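Local coordinates for protein glycerol dehydratase (Clostridium butyricum, PDB 1R9D) that dehydrates glycerol without B12, probably as a glycyl-radical lyase of the pyruvate formate lyase-like family, at residues T136-E141 with H513-P518. Residues are numbered along the deposited sequence; the frame is centred on the assembly and turned at random.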
loop_
_atom_site.group_PDB
_atom_site.type_symbol
_atom_site.label_atom_id
_atom_site.label_comp_id
_atom_site.label_asym_id
_atom_site.label_seq_id
_atom_site.Cartn_x
_atom_site.Cartn_y
_atom_site.Cartn_z
ATOM N N THR A 136 14.503 3.758 3.175
ATOM C CA THR A 136 15.578 4.378 2.408
ATOM C C THR A 136 15.142 4.656 0.969
ATOM O O THR A 136 15.479 5.697 0.394
ATOM C CB THR A 136 16.839 3.482 2.404
ATOM O OG1 THR A 136 17.410 3.470 3.718
ATOM C CG2 THR A 136 17.872 4.001 1.416
ATOM N N SER A 137 14.384 3.734 0.384
ATOM C CA SER A 137 13.914 3.917 -0.984
ATOM C C SER A 137 12.996 5.131 -1.115
ATOM O O SER A 137 12.953 5.765 -2.169
ATOM C CB SER A 137 13.178 2.663 -1.466
ATOM O OG SER A 137 14.053 1.549 -1.511
ATOM N N TYR A 138 12.257 5.450 -0.054
ATOM C CA TYR A 138 11.351 6.599 -0.086
ATOM C C TYR A 138 12.078 7.936 0.087
ATOM O O TYR A 138 11.568 8.980 -0.316
ATOM C CB TYR A 138 10.269 6.464 0.992
ATOM C CG TYR A 138 9.027 5.728 0.534
ATOM C CD1 TYR A 138 8.596 4.571 1.185
ATOM C CD2 TYR A 138 8.284 6.188 -0.552
ATOM C CE1 TYR A 138 7.452 3.890 0.759
ATOM C CE2 TYR A 138 7.142 5.515 -0.983
ATOM C CZ TYR A 138 6.735 4.368 -0.324
ATOM O OH TYR A 138 5.618 3.691 -0.761
ATOM N N MET A 139 13.272 7.898 0.673
ATOM C CA MET A 139 14.056 9.112 0.892
ATOM C C MET A 139 14.705 9.612 -0.390
ATOM O O MET A 139 15.135 8.818 -1.225
ATOM C CB MET A 139 15.158 8.862 1.926
ATOM C CG MET A 139 14.672 8.575 3.323
ATOM S SD MET A 139 16.054 8.292 4.452
ATOM C CE MET A 139 15.275 7.261 5.680
ATOM N N THR A 140 14.785 10.931 -0.541
ATOM C CA THR A 140 15.417 11.517 -1.717
ATOM C C THR A 140 16.923 11.428 -1.510
ATOM O O THR A 140 17.388 11.235 -0.388
ATOM C CB THR A 140 15.044 12.992 -1.875
ATOM O OG1 THR A 140 15.559 13.729 -0.762
ATOM C CG2 THR A 140 13.531 13.158 -1.932
ATOM N N GLU A 141 17.693 11.573 -2.581
ATOM C CA GLU A 141 19.140 11.490 -2.451
ATOM C C GLU A 141 19.668 12.582 -1.524
ATOM O O GLU A 141 20.574 12.342 -0.726
ATOM C CB GLU A 141 19.810 11.595 -3.820
ATOM C CG GLU A 141 21.307 11.325 -3.781
ATOM C CD GLU A 141 21.648 10.043 -3.035
ATOM O OE1 GLU A 141 21.160 8.964 -3.441
ATOM O OE2 GLU A 141 22.405 10.118 -2.040
ATOM N N HIS A 513 6.778 1.735 7.844
ATOM C CA HIS A 513 6.175 0.903 8.880
ATOM C C HIS A 513 4.717 0.619 8.559
ATOM O O HIS A 513 4.224 -0.482 8.801
ATOM C CB HIS A 513 6.278 1.580 10.249
ATOM C CG HIS A 513 7.581 1.333 10.942
ATOM N ND1 HIS A 513 7.856 0.157 11.608
ATOM C CD2 HIS A 513 8.699 2.092 11.043
ATOM C CE1 HIS A 513 9.086 0.203 12.089
ATOM N NE2 HIS A 513 9.619 1.366 11.760
ATOM N N ALA A 514 4.023 1.612 8.014
ATOM C CA ALA A 514 2.620 1.434 7.665
ATOM C C ALA A 514 2.460 0.457 6.504
ATOM O O ALA A 514 1.533 -0.357 6.484
ATOM C CB ALA A 514 1.997 2.778 7.296
ATOM N N GLU A 515 3.378 0.533 5.548
ATOM C CA GLU A 515 3.323 -0.316 4.364
ATOM C C GLU A 515 3.754 -1.756 4.611
ATOM O O GLU A 515 3.167 -2.683 4.053
ATOM C CB GLU A 515 4.188 0.291 3.252
ATOM C CG GLU A 515 4.015 -0.349 1.882
ATOM C CD GLU A 515 4.678 0.461 0.773
ATOM O OE1 GLU A 515 4.661 1.713 0.860
ATOM O OE2 GLU A 515 5.201 -0.149 -0.192
ATOM N N ARG A 516 4.763 -1.949 5.454
ATOM C CA ARG A 516 5.264 -3.296 5.706
ATOM C C ARG A 516 5.089 -3.885 7.099
ATOM O O ARG A 516 5.160 -5.107 7.259
ATOM C CB ARG A 516 6.736 -3.372 5.298
ATOM C CG ARG A 516 6.931 -3.246 3.796
ATOM C CD ARG A 516 8.380 -3.420 3.367
ATOM N NE ARG A 516 8.484 -3.417 1.909
ATOM C CZ ARG A 516 9.608 -3.608 1.228
ATOM N NH1 ARG A 516 10.752 -3.819 1.868
ATOM N NH2 ARG A 516 9.586 -3.598 -0.099
ATOM N N ALA A 517 4.858 -3.047 8.107
ATOM C CA ALA A 517 4.690 -3.568 9.457
ATOM C C ALA A 517 3.545 -2.982 10.288
ATOM O O ALA A 517 3.755 -2.520 11.411
ATOM C CB ALA A 517 6.018 -3.448 10.234
ATOM N N PRO A 518 2.319 -2.969 9.741
ATOM C CA PRO A 518 1.220 -2.428 10.545
ATOM C C PRO A 518 1.001 -3.479 11.640
ATOM O O PRO A 518 1.110 -4.677 11.369
ATOM C CB PRO A 518 0.074 -2.337 9.538
ATOM C CG PRO A 518 0.361 -3.478 8.603
ATOM C CD PRO A 518 1.855 -3.366 8.400
#
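Glu515 and Tyr138 carry this contact between 136-141 and 513-518 through one hydrogen bond. At the start, His513 turns to another part of the chain, where its NE2 is hydrogen-bonded to the carbonyl oxygen of Tyr157. Two residues on, in the last turn of helix 484-516, Glu515 reaches toward Tyr138 at the end of helix 131-138. Its CG stands anti to the backbone N (chi1 -169°) and the chain stays extended beyond it; this glutamate and the outstretched phenol together bridge the 11.5 Å between the CA atoms of Tyr138 and Glu515. Tyr138 OH donates a hydrogen bond to Glu515 OE1 at 2.7 Å, on the syn lone pair, the side facing OE2. OE1 meets the ring at its edge, in plane, also lying 3.5 Å from Tyr138 CE1, while the carboxylate is turned 79° against the ring. Next, Arg516 hydrogen-bonds through NH1 to the carbonyl oxygens of Gly128 and Thr130, and through NH2 to that of Glu43 of the second subunit; Pro46 of that subunit packs on Tyr138. The contact thus joins two helix ends beside the dimer interface. Chemically, the buried phenol has its proton directed onto a carboxylate oxygen, and this short bond would probably help to keep Glu515 ionised and to fix the direction of the tyrosine O-H.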